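Local coordinates for Es1 family protein (Ehrlichia chaffeensis, PDB 3L3B) that is of unconfirmed function but belongs to the DJ-1/PfpI family, has an amidotransferase-like domain and has been linked to isoprenoid biosynthesis, at residues E43-H54 and V224-S233; L168-G179 and D204-S213. All blocks are in the same frame, centred on the assembly; numbering follows the deposited sequence.

Contact 1: residues E43-H54 and V224-S233; sequences EAVLVMLELDRH and VYLGIQDMIS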
loop_
_atom_site.group_PDB
_atom_site.type_symbol
_atom_site.label_atom_id
_atom_site.label_comp_id
_atom_site.label_asym_id
_atom_site.label_seq_id
_atom_site.Cartn_x
_atom_site.Cartn_y
_atom_site.Cartn_z
ATOM N N GLU B 43 2.130 5.110 -3.199
ATOM C CA GLU B 43 3.123 5.202 -4.271
ATOM C C GLU B 43 3.886 3.897 -4.481
ATOM O O GLU B 43 4.138 3.481 -5.656
ATOM C CB GLU B 43 4.095 6.368 -4.074
ATOM C CG GLU B 43 3.418 7.715 -3.969
ATOM C CD GLU B 43 4.385 8.868 -3.615
ATOM O OE1 GLU B 43 5.639 8.661 -3.514
ATOM O OE2 GLU B 43 3.865 9.990 -3.404
ATOM N N ALA B 44 4.274 3.246 -3.397
ATOM C CA ALA B 44 4.993 1.976 -3.537
ATOM C C ALA B 44 4.086 0.917 -4.116
ATOM O O ALA B 44 4.492 0.217 -5.003
ATOM C CB ALA B 44 5.560 1.486 -2.233
ATOM N N VAL B 45 2.867 0.772 -3.603
ATOM C CA VAL B 45 1.966 -0.241 -4.118
ATOM C C VAL B 45 1.693 0.011 -5.602
ATOM O O VAL B 45 1.706 -0.936 -6.389
ATOM C CB VAL B 45 0.637 -0.317 -3.319
ATOM C CG1 VAL B 45 -0.439 -1.168 -4.058
ATOM C CG2 VAL B 45 0.932 -0.877 -1.930
ATOM N N LEU B 46 1.483 1.281 -5.984
ATOM C CA LEU B 46 1.102 1.607 -7.366
ATOM C C LEU B 46 2.278 1.403 -8.348
ATOM O O LEU B 46 2.074 0.996 -9.514
ATOM C CB LEU B 46 0.474 3.002 -7.446
ATOM C CG LEU B 46 -0.821 3.255 -6.674
ATOM C CD1 LEU B 46 -1.183 4.739 -6.717
ATOM C CD2 LEU B 46 -1.953 2.385 -7.175
ATOM N N VAL B 47 3.489 1.686 -7.875
ATOM C CA VAL B 47 4.720 1.374 -8.607
ATOM C C VAL B 47 4.801 -0.156 -8.852
ATOM O O VAL B 47 5.057 -0.592 -9.970
ATOM C CB VAL B 47 5.945 1.872 -7.869
ATOM C CG1 VAL B 47 7.229 1.110 -8.324
ATOM C CG2 VAL B 47 6.104 3.375 -8.071
ATOM N N MET B 48 4.575 -0.963 -7.827
ATOM C CA MET B 48 4.632 -2.426 -7.979
ATOM C C MET B 48 3.511 -2.972 -8.868
ATOM O O MET B 48 3.749 -3.889 -9.647
ATOM C CB MET B 48 4.558 -3.122 -6.617
ATOM C CG MET B 48 5.703 -2.808 -5.711
ATOM S SD MET B 48 5.663 -3.791 -4.195
ATOM C CE MET B 48 4.295 -3.031 -3.354
ATOM N N LEU B 49 2.304 -2.402 -8.768
ATOM C CA LEU B 49 1.167 -2.779 -9.632
ATOM C C LEU B 49 1.491 -2.531 -11.104
ATOM O O LEU B 49 1.379 -3.432 -11.929
ATOM C CB LEU B 49 -0.099 -2.021 -9.216
ATOM C CG LEU B 49 -1.371 -2.121 -10.045
ATOM C CD1 LEU B 49 -1.910 -3.506 -9.971
ATOM C CD2 LEU B 49 -2.403 -1.122 -9.595
ATOM N N GLU B 50 1.943 -1.326 -11.426
ATOM C CA GLU B 50 2.310 -0.978 -12.806
ATOM C C GLU B 50 3.543 -1.685 -13.356
ATOM O O GLU B 50 3.585 -2.007 -14.534
ATOM C CB GLU B 50 2.439 0.541 -12.943
ATOM C CG GLU B 50 1.088 1.219 -12.695
ATOM C CD GLU B 50 0.068 0.765 -13.736
ATOM O OE1 GLU B 50 -0.864 0.017 -13.373
ATOM O OE2 GLU B 50 0.236 1.098 -14.923
ATOM N N LEU B 51 4.561 -1.932 -12.536
ATOM C CA LEU B 51 5.640 -2.819 -12.986
ATOM C C LEU B 51 5.050 -4.164 -13.367
ATOM O O LEU B 51 5.319 -4.676 -14.448
ATOM C CB LEU B 51 6.738 -2.991 -11.930
ATOM C CG LEU B 51 7.619 -1.758 -11.698
ATOM C CD1 LEU B 51 8.466 -1.916 -10.445
ATOM C CD2 LEU B 51 8.521 -1.468 -12.950
ATOM N N ASP B 52 4.218 -4.729 -12.496
ATOM C CA ASP B 52 3.640 -6.051 -12.749
ATOM C C ASP B 52 2.695 -6.050 -13.982
ATOM O O ASP B 52 2.725 -6.961 -14.810
ATOM C CB ASP B 52 2.961 -6.622 -11.495
ATOM C CG ASP B 52 2.680 -8.110 -11.644
ATOM O OD1 ASP B 52 3.629 -8.883 -11.791
ATOM O OD2 ASP B 52 1.519 -8.496 -11.705
ATOM N N ARG B 53 1.964 -4.957 -14.181
ATOM C CA ARG B 53 1.087 -4.838 -15.334
ATOM C C ARG B 53 1.875 -4.931 -16.636
ATOM O O ARG B 53 1.343 -5.364 -17.645
ATOM C CB ARG B 53 0.286 -3.534 -15.284
ATOM C CG ARG B 53 -0.794 -3.395 -16.367
ATOM C CD ARG B 53 -1.663 -2.106 -16.237
ATOM N NE ARG B 53 -0.905 -0.903 -16.627
ATOM C CZ ARG B 53 -0.534 -0.599 -17.872
ATOM N NH1 ARG B 53 -0.862 -1.383 -18.905
ATOM N NH2 ARG B 53 0.183 0.507 -18.102
ATOM N N HIS B 54 3.148 -4.511 -16.585
ATOM C CA HIS B 54 4.077 -4.509 -17.710
ATOM C C HIS B 54 4.956 -5.751 -17.755
ATOM O O HIS B 54 5.943 -5.772 -18.518
ATOM C CB HIS B 54 4.995 -3.292 -17.582
ATOM C CG HIS B 54 4.426 -2.059 -18.173
ATOM N ND1 HIS B 54 4.010 -0.991 -17.415
ATOM C CD2 HIS B 54 4.174 -1.733 -19.458
ATOM C CE1 HIS B 54 3.551 -0.044 -18.212
ATOM N NE2 HIS B 54 3.632 -0.474 -19.456
ATOM N N VAL B 224 -3.091 10.478 -8.633
ATOM C CA VAL B 224 -1.753 10.042 -8.280
ATOM C C VAL B 224 -1.351 8.816 -9.124
ATOM O O VAL B 224 -0.252 8.776 -9.673
ATOM C CB VAL B 224 -1.621 9.731 -6.761
ATOM C CG1 VAL B 224 -0.313 8.955 -6.467
ATOM C CG2 VAL B 224 -1.739 11.050 -5.907
ATOM N N TYR B 225 -2.264 7.858 -9.251
ATOM C CA TYR B 225 -1.998 6.627 -10.005
ATOM C C TYR B 225 -1.758 6.880 -11.500
ATOM O O TYR B 225 -0.934 6.203 -12.119
ATOM C CB TYR B 225 -3.151 5.641 -9.790
ATOM C CG TYR B 225 -3.380 4.553 -10.837
ATOM C CD1 TYR B 225 -2.591 3.390 -10.896
ATOM C CD2 TYR B 225 -4.428 4.661 -11.729
ATOM C CE1 TYR B 225 -2.873 2.365 -11.857
ATOM C CE2 TYR B 225 -4.680 3.685 -12.687
ATOM C CZ TYR B 225 -3.911 2.540 -12.743
ATOM O OH TYR B 225 -4.237 1.622 -13.740
ATOM N N LEU B 226 -2.477 7.854 -12.065
ATOM C CA LEU B 226 -2.324 8.176 -13.478
ATOM C C LEU B 226 -0.913 8.644 -13.773
ATOM O O LEU B 226 -0.311 8.249 -14.773
ATOM C CB LEU B 226 -3.337 9.219 -13.899
ATOM C CG LEU B 226 -4.758 8.725 -14.033
ATOM C CD1 LEU B 226 -5.616 9.878 -14.501
ATOM C CD2 LEU B 226 -4.873 7.486 -14.962
ATOM N N GLY B 227 -0.353 9.445 -12.870
ATOM C CA GLY B 227 1.001 9.899 -13.033
ATOM C C GLY B 227 2.026 8.784 -12.915
ATOM O O GLY B 227 2.951 8.743 -13.661
ATOM N N ILE B 228 1.870 7.880 -11.957
ATOM C CA ILE B 228 2.788 6.741 -11.775
ATOM C C ILE B 228 2.699 5.793 -12.952
ATOM O O ILE B 228 3.690 5.243 -13.388
ATOM C CB ILE B 228 2.460 5.964 -10.437
ATOM C CG1 ILE B 228 2.911 6.827 -9.279
ATOM C CG2 ILE B 228 3.134 4.601 -10.420
ATOM C CD1 ILE B 228 2.433 6.414 -7.849
ATOM N N GLN B 229 1.497 5.580 -13.448
ATOM C CA GLN B 229 1.286 4.748 -14.624
ATOM C C GLN B 229 2.062 5.318 -15.843
ATOM O O GLN B 229 2.694 4.580 -16.582
ATOM C CB GLN B 229 -0.209 4.654 -14.917
ATOM C CG GLN B 229 -0.566 3.915 -16.195
ATOM C CD GLN B 229 -2.056 3.863 -16.412
ATOM O OE1 GLN B 229 -2.645 4.786 -16.964
ATOM N NE2 GLN B 229 -2.671 2.788 -15.968
ATOM N N ASP B 230 2.037 6.633 -16.015
ATOM C CA ASP B 230 2.756 7.248 -17.126
ATOM C C ASP B 230 4.284 7.138 -16.984
ATOM O O ASP B 230 4.999 6.955 -17.967
ATOM C CB ASP B 230 2.396 8.709 -17.238
ATOM C CG ASP B 230 2.867 9.303 -18.567
ATOM O OD1 ASP B 230 3.776 10.169 -18.560
ATOM O OD2 ASP B 230 2.372 8.836 -19.610
ATOM N N MET B 231 4.767 7.254 -15.750
ATOM C CA MET B 231 6.174 7.158 -15.495
ATOM C C MET B 231 6.718 5.767 -15.845
ATOM O O MET B 231 7.678 5.649 -16.589
ATOM C CB MET B 231 6.454 7.492 -14.032
ATOM C CG MET B 231 7.907 7.634 -13.809
ATOM S SD MET B 231 8.363 7.850 -12.126
ATOM C CE MET B 231 8.211 6.186 -11.518
ATOM N N ILE B 232 6.073 4.721 -15.344
ATOM C CA ILE B 232 6.526 3.347 -15.531
ATOM C C ILE B 232 6.403 2.961 -17.001
ATOM O O ILE B 232 7.357 2.390 -17.562
ATOM C CB ILE B 232 5.712 2.335 -14.670
ATOM C CG1 ILE B 232 5.853 2.594 -13.147
ATOM C CG2 ILE B 232 6.078 0.908 -15.076
ATOM C CD1 ILE B 232 7.266 2.610 -12.531
ATOM N N SER B 233 5.268 3.296 -17.636
ATOM C CA SER B 233 5.148 3.177 -19.095
ATOM C C SER B 233 6.352 3.770 -19.813
ATOM O O SER B 233 6.955 3.116 -20.647
ATOM C CB SER B 233 3.880 3.869 -19.637
ATOM O OG SER B 233 2.711 3.287 -19.082
#

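Contact 2: residues L168-G179 and D204-S213; sequences LKDIAKVKVTIG and DDVNRIFSCS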
loop_
_atom_site.group_PDB
_atom_site.type_symbol
_atom_site.label_atom_id
_atom_site.label_comp_id
_atom_site.label_asym_id
_atom_site.label_seq_id
_atom_site.Cartn_x
_atom_site.Cartn_y
_atom_site.Cartn_z
ATOM N N LEU B 168 23.117 13.051 -7.832
ATOM C CA LEU B 168 23.786 13.092 -9.163
ATOM C C LEU B 168 24.506 14.433 -9.519
ATOM O O LEU B 168 25.212 14.525 -10.529
ATOM C CB LEU B 168 22.798 12.718 -10.242
ATOM C CG LEU B 168 22.307 11.274 -10.235
ATOM C CD1 LEU B 168 21.174 11.072 -11.261
ATOM C CD2 LEU B 168 23.480 10.255 -10.420
ATOM N N LYS B 169 24.338 15.453 -8.694
ATOM C CA LYS B 169 24.665 16.828 -9.086
ATOM C C LYS B 169 26.121 17.086 -9.450
ATOM O O LYS B 169 26.399 18.004 -10.208
ATOM C CB LYS B 169 24.260 17.810 -7.985
ATOM C CG LYS B 169 25.257 17.909 -6.859
ATOM C CD LYS B 169 24.613 18.529 -5.615
ATOM C CE LYS B 169 25.006 19.996 -5.415
ATOM N NZ LYS B 169 24.768 20.332 -3.949
ATOM N N ASP B 170 27.037 16.303 -8.894
ATOM C CA ASP B 170 28.452 16.468 -9.222
ATOM C C ASP B 170 28.828 15.884 -10.566
ATOM O O ASP B 170 29.828 16.246 -11.101
ATOM C CB ASP B 170 29.340 15.850 -8.151
ATOM C CG ASP B 170 29.129 16.498 -6.786
ATOM O OD1 ASP B 170 29.035 17.769 -6.708
ATOM O OD2 ASP B 170 29.062 15.731 -5.809
ATOM N N ILE B 171 28.018 14.985 -11.101
ATOM C CA ILE B 171 28.314 14.361 -12.377
ATOM C C ILE B 171 27.247 14.610 -13.454
ATOM O O ILE B 171 27.485 14.320 -14.610
ATOM C CB ILE B 171 28.566 12.822 -12.212
ATOM C CG1 ILE B 171 27.307 12.105 -11.735
ATOM C CG2 ILE B 171 29.806 12.566 -11.271
ATOM C CD1 ILE B 171 27.409 10.557 -11.727
ATOM N N ALA B 172 26.080 15.159 -13.078
ATOM C CA ALA B 172 25.040 15.440 -14.041
ATOM C C ALA B 172 24.069 16.535 -13.553
ATOM O O ALA B 172 23.837 16.683 -12.341
ATOM C CB ALA B 172 24.253 14.130 -14.303
ATOM N N LYS B 173 23.440 17.233 -14.488
ATOM C CA LYS B 173 22.403 18.217 -14.168
ATOM C C LYS B 173 21.102 17.633 -14.727
ATOM O O LYS B 173 20.905 17.693 -15.933
ATOM C CB LYS B 173 22.742 19.546 -14.853
ATOM C CG LYS B 173 21.618 20.600 -14.880
ATOM C CD LYS B 173 22.046 21.994 -15.285
ATOM C CE LYS B 173 22.851 22.705 -14.236
ATOM N NZ LYS B 173 22.812 24.202 -14.512
ATOM N N VAL B 174 20.286 16.956 -13.916
ATOM C CA VAL B 174 19.180 16.188 -14.481
ATOM C C VAL B 174 17.867 16.929 -14.336
ATOM O O VAL B 174 17.712 17.792 -13.485
ATOM C CB VAL B 174 19.051 14.742 -13.939
ATOM C CG1 VAL B 174 20.398 14.000 -13.891
ATOM C CG2 VAL B 174 18.350 14.736 -12.595
ATOM N N LYS B 175 16.928 16.560 -15.187
ATOM C CA LYS B 175 15.667 17.256 -15.311
ATOM C C LYS B 175 14.584 16.383 -14.713
ATOM O O LYS B 175 14.438 15.248 -15.123
ATOM C CB LYS B 175 15.380 17.453 -16.788
ATOM C CG LYS B 175 14.109 18.139 -17.119
ATOM C CD LYS B 175 13.984 18.367 -18.626
ATOM C CE LYS B 175 13.929 17.041 -19.389
ATOM N NZ LYS B 175 12.986 17.056 -20.542
ATOM N N VAL B 176 13.829 16.949 -13.784
ATOM C CA VAL B 176 12.724 16.217 -13.092
ATOM C C VAL B 176 11.544 17.132 -12.775
ATOM O O VAL B 176 11.658 18.348 -12.841
ATOM C CB VAL B 176 13.197 15.602 -11.754
ATOM C CG1 VAL B 176 14.369 14.604 -11.963
ATOM C CG2 VAL B 176 13.608 16.685 -10.724
ATOM N N THR B 177 10.399 16.536 -12.428
ATOM C CA THR B 177 9.302 17.302 -11.753
ATOM C C THR B 177 9.116 16.869 -10.284
ATOM O O THR B 177 9.310 15.705 -9.922
ATOM C CB THR B 177 7.981 17.100 -12.452
ATOM O OG1 THR B 177 7.013 18.048 -11.955
ATOM C CG2 THR B 177 7.462 15.680 -12.170
ATOM N N ILE B 178 8.786 17.836 -9.431
ATOM C CA ILE B 178 8.153 17.588 -8.127
ATOM C C ILE B 178 6.749 18.232 -8.032
ATOM O O ILE B 178 6.206 18.397 -6.940
ATOM C CB ILE B 178 9.061 18.011 -6.961
ATOM C CG1 ILE B 178 9.371 19.512 -6.992
ATOM C CG2 ILE B 178 10.335 17.154 -7.033
ATOM C CD1 ILE B 178 10.063 20.029 -5.780
ATOM N N GLY B 179 6.163 18.513 -9.191
ATOM C CA GLY B 179 4.834 19.148 -9.289
ATOM C C GLY B 179 5.021 20.606 -9.615
ATOM O O GLY B 179 5.067 20.982 -10.776
ATOM N N ASP B 204 13.660 12.654 -18.566
ATOM C CA ASP B 204 14.948 13.193 -18.974
ATOM C C ASP B 204 15.580 12.110 -19.815
ATOM O O ASP B 204 16.147 11.149 -19.313
ATOM C CB ASP B 204 15.811 13.547 -17.769
ATOM C CG ASP B 204 17.147 14.178 -18.149
ATOM O OD1 ASP B 204 17.699 14.850 -17.280
ATOM O OD2 ASP B 204 17.663 13.995 -19.268
ATOM N N ASP B 205 15.422 12.265 -21.118
ATOM C CA ASP B 205 15.833 11.260 -22.073
ATOM C C ASP B 205 17.368 11.244 -22.315
ATOM O O ASP B 205 17.871 10.313 -22.938
ATOM C CB ASP B 205 15.076 11.471 -23.409
ATOM C CG ASP B 205 14.777 12.968 -23.714
ATOM O OD1 ASP B 205 14.519 13.774 -22.760
ATOM O OD2 ASP B 205 14.760 13.328 -24.919
ATOM N N VAL B 206 18.097 12.254 -21.852
ATOM C CA VAL B 206 19.577 12.211 -21.876
ATOM C C VAL B 206 20.135 11.393 -20.692
ATOM O O VAL B 206 21.002 10.555 -20.845
ATOM C CB VAL B 206 20.158 13.649 -21.859
ATOM C CG1 VAL B 206 21.671 13.628 -21.666
ATOM C CG2 VAL B 206 19.795 14.411 -23.172
ATOM N N ASN B 207 19.608 11.643 -19.494
ATOM C CA ASN B 207 20.152 11.064 -18.262
ATOM C C ASN B 207 19.374 9.850 -17.786
ATOM O O ASN B 207 19.743 9.197 -16.780
ATOM C CB ASN B 207 20.179 12.138 -17.182
ATOM C CG ASN B 207 21.206 13.222 -17.489
ATOM O OD1 ASN B 207 22.411 12.961 -17.460
ATOM N ND2 ASN B 207 20.741 14.437 -17.757
ATOM N N ARG B 208 18.312 9.546 -18.513
ATOM C CA ARG B 208 17.454 8.379 -18.202
ATOM C C ARG B 208 16.899 8.466 -16.792
ATOM O O ARG B 208 16.948 7.500 -16.010
ATOM C CB ARG B 208 18.212 7.078 -18.386
ATOM C CG ARG B 208 18.793 6.892 -19.737
ATOM C CD ARG B 208 20.191 6.275 -19.594
ATOM N NE ARG B 208 20.331 5.085 -20.406
ATOM C CZ ARG B 208 20.873 5.027 -21.618
ATOM N NH1 ARG B 208 21.365 6.108 -22.236
ATOM N NH2 ARG B 208 20.910 3.847 -22.224
ATOM N N ILE B 209 16.360 9.638 -16.483
ATOM C CA ILE B 209 15.691 9.855 -15.219
ATOM C C ILE B 209 14.212 10.177 -15.499
ATOM O O ILE B 209 13.885 10.995 -16.368
ATOM C CB ILE B 209 16.296 11.026 -14.413
ATOM C CG1 ILE B 209 17.815 10.902 -14.234
ATOM C CG2 ILE B 209 15.590 11.090 -13.053
ATOM C CD1 ILE B 209 18.260 9.696 -13.520
ATOM N N PHE B 210 13.312 9.519 -14.777
ATOM C CA PHE B 210 11.877 9.615 -14.991
ATOM C C PHE B 210 11.189 9.965 -13.646
ATOM O O PHE B 210 11.610 9.460 -12.611
ATOM C CB PHE B 210 11.352 8.255 -15.528
ATOM C CG PHE B 210 12.003 7.814 -16.844
ATOM C CD1 PHE B 210 11.331 7.945 -18.044
ATOM C CD2 PHE B 210 13.284 7.298 -16.869
ATOM C CE1 PHE B 210 11.911 7.553 -19.264
ATOM C CE2 PHE B 210 13.901 6.913 -18.095
ATOM C CZ PHE B 210 13.183 7.033 -19.294
ATOM N N SER B 211 10.180 10.844 -13.653
ATOM C CA SER B 211 9.627 11.379 -12.411
ATOM C C SER B 211 8.171 11.728 -12.504
ATOM O O SER B 211 7.677 12.101 -13.576
ATOM C CB SER B 211 10.373 12.612 -11.906
ATOM O OG SER B 211 10.590 13.619 -12.895
ATOM N N CYS B 212 7.510 11.660 -11.353
ATOM C CA CYS B 212 6.158 12.133 -11.252
ATOM C C CYS B 212 5.889 12.656 -9.851
ATOM O O CYS B 212 6.613 12.305 -8.882
ATOM C CB CYS B 212 5.211 11.053 -11.707
ATOM S SG CYS B 212 5.118 9.616 -10.653
ATOM N N SER B 213 4.888 13.529 -9.734
ATOM C CA SER B 213 4.706 14.346 -8.520
ATOM C C SER B 213 3.856 13.701 -7.423
ATOM O O SER B 213 4.117 13.956 -6.237
ATOM C CB SER B 213 4.115 15.712 -8.881
ATOM O OG SER B 213 2.884 15.540 -9.528
HETATM O O HOH W 1 12.671 13.179 -14.699
#

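Contact 1: residues E43-H54 and V224-S233
Ile228 and Ile232, one helical turn apart, are the two main bumps of helix 224-233, and each drops into a hollow of helix 43-53. Ile228 lies among Glu43, Leu46 and Val47: its CD1 touches Glu43 CA at 3.8 Å, while CG2 presses on the backbone where Leu46 O and Val47 N lie. Ile232 fills the next hollow, bounded by Val47, Glu50, Leu51 and His54, with its CG2 against Glu50 O and 3.7 Å from His54 ND1. In return, Leu46 pushes between Val224, Tyr225 and Ile228, its CD1 coming 3.8 Å from Tyr225 CB. The helix segments approach to 9.4 Å between axes and cross at -44°. They cover one side of the central sheet of the DJ-1/PfpI fold, where Val47, Met231 and Ile232 all pack on Val112. At the start of helix segment 43-53, the Glu43 carboxylate is held by the backbone N atoms of Gly115 and Tyr215, and the Glu43 side chain also packs on Cys158, just after strand 154-157. Farther along, Glu50 bends at chi2 (-62°) and lays its carboxylate almost perpendicular to the Tyr225 ring. Glu50 OE1 meets the edge of that ring, 3.4 Å from Tyr225 CE1. Glu50 OE2 presses against Gln229 CG at 3.2 Å and is gripped side-on by Arg53, whose NE and NH2 both donate to it in a salt bridge within the helix. The His54 ring is steadied by ND1, which donates to Glu50 O at 3.1 Å from the face opposite to that used by His54 N. Ser233 OG, itself bonded to Gln229 O, lies at the edge of this ring, 3.5 Å from His54 CE1. Tyr225 of the second subunit packs on Leu49.

Contact 2: residues L168-G179 and D204-S213
Asp204 reaches across to the backbone of Lys175 from the hairpin that joins strands 202-204 and 209-212, the antiparallel end of the main DJ-1/PfpI sheet. With CG anti to its own N (chi1 -177°), the carboxylate is carried to the neighbouring segment, where Asp204 OD1 accepts from Lys175 N at 2.8 Å (N-H...O angle 156°). Asn207 ND2 donates to the same Asp204 OD1 at 3.1 Å, coming from the other face of the carboxylate, and Asn207 OD1 is bonded to Tyr148. Asp204 OD2 accepts from Asn207 N as an Asx motif, so the carboxylate pins the turn while serving the opposite segment. A G1 beta bulge at Arg208 and Ile209, opposite Asp204, closes the turn. Beyond it, Ile209 spreads its branches over three apolar partners: CG1 on Val174 CB, CG2 on Val176 CG1, and CD1 tip to tip with Leu168 CD1 at 3.9 Å. Val165 of helix 160-168 also packs on Val174 and Val176. Ser211 takes the crowded rotamer, OG between N and the carbonyl carbon (chi1 49°), which turns the hydroxyl to Thr177 N as an acceptor at 3.0 Å. Lys175 N and Thr177 N are thus both held by side-chain acceptors of the hairpin, whereas the backbone of Val176 pairs with Val192 and Val194. Thr177 points OG1 along the chain to Gly179 N at 2.9 Å, an ST turn, and OG1 also bonds Val194 O. Thr177 CG2 rests against Cys212 CA. At the end of the segment, Ser213 CB packs 3.5 Å from Gly179 N. Between Lys175 and Ser211, one water lies 2.8 Å from both Lys175 O and Ser211 OG.

In the fold
From the N terminus, the chain passes strand 24-29 and enters helix 41-53, the first half of contact 1. It then builds most of the central sheet before helix 160-168 leads into 168-179. Some 25 residues later, strands 202-204 and 209-212 return to that segment, and contact 2 closes this short loop. Helix 221-238, the next element of the chain, closes the long loop of contact 1, inside which contact 2 is wholly nested. Strand 209-212 is the shared wall: its one side faces segment 168-179, while Phe210 and Cys212 meet Met231 and Ile228 of the C-terminal helix. The two contacts thereby connect the early helix, the late helix, the hairpin at the end of the sheet and segment 168-179.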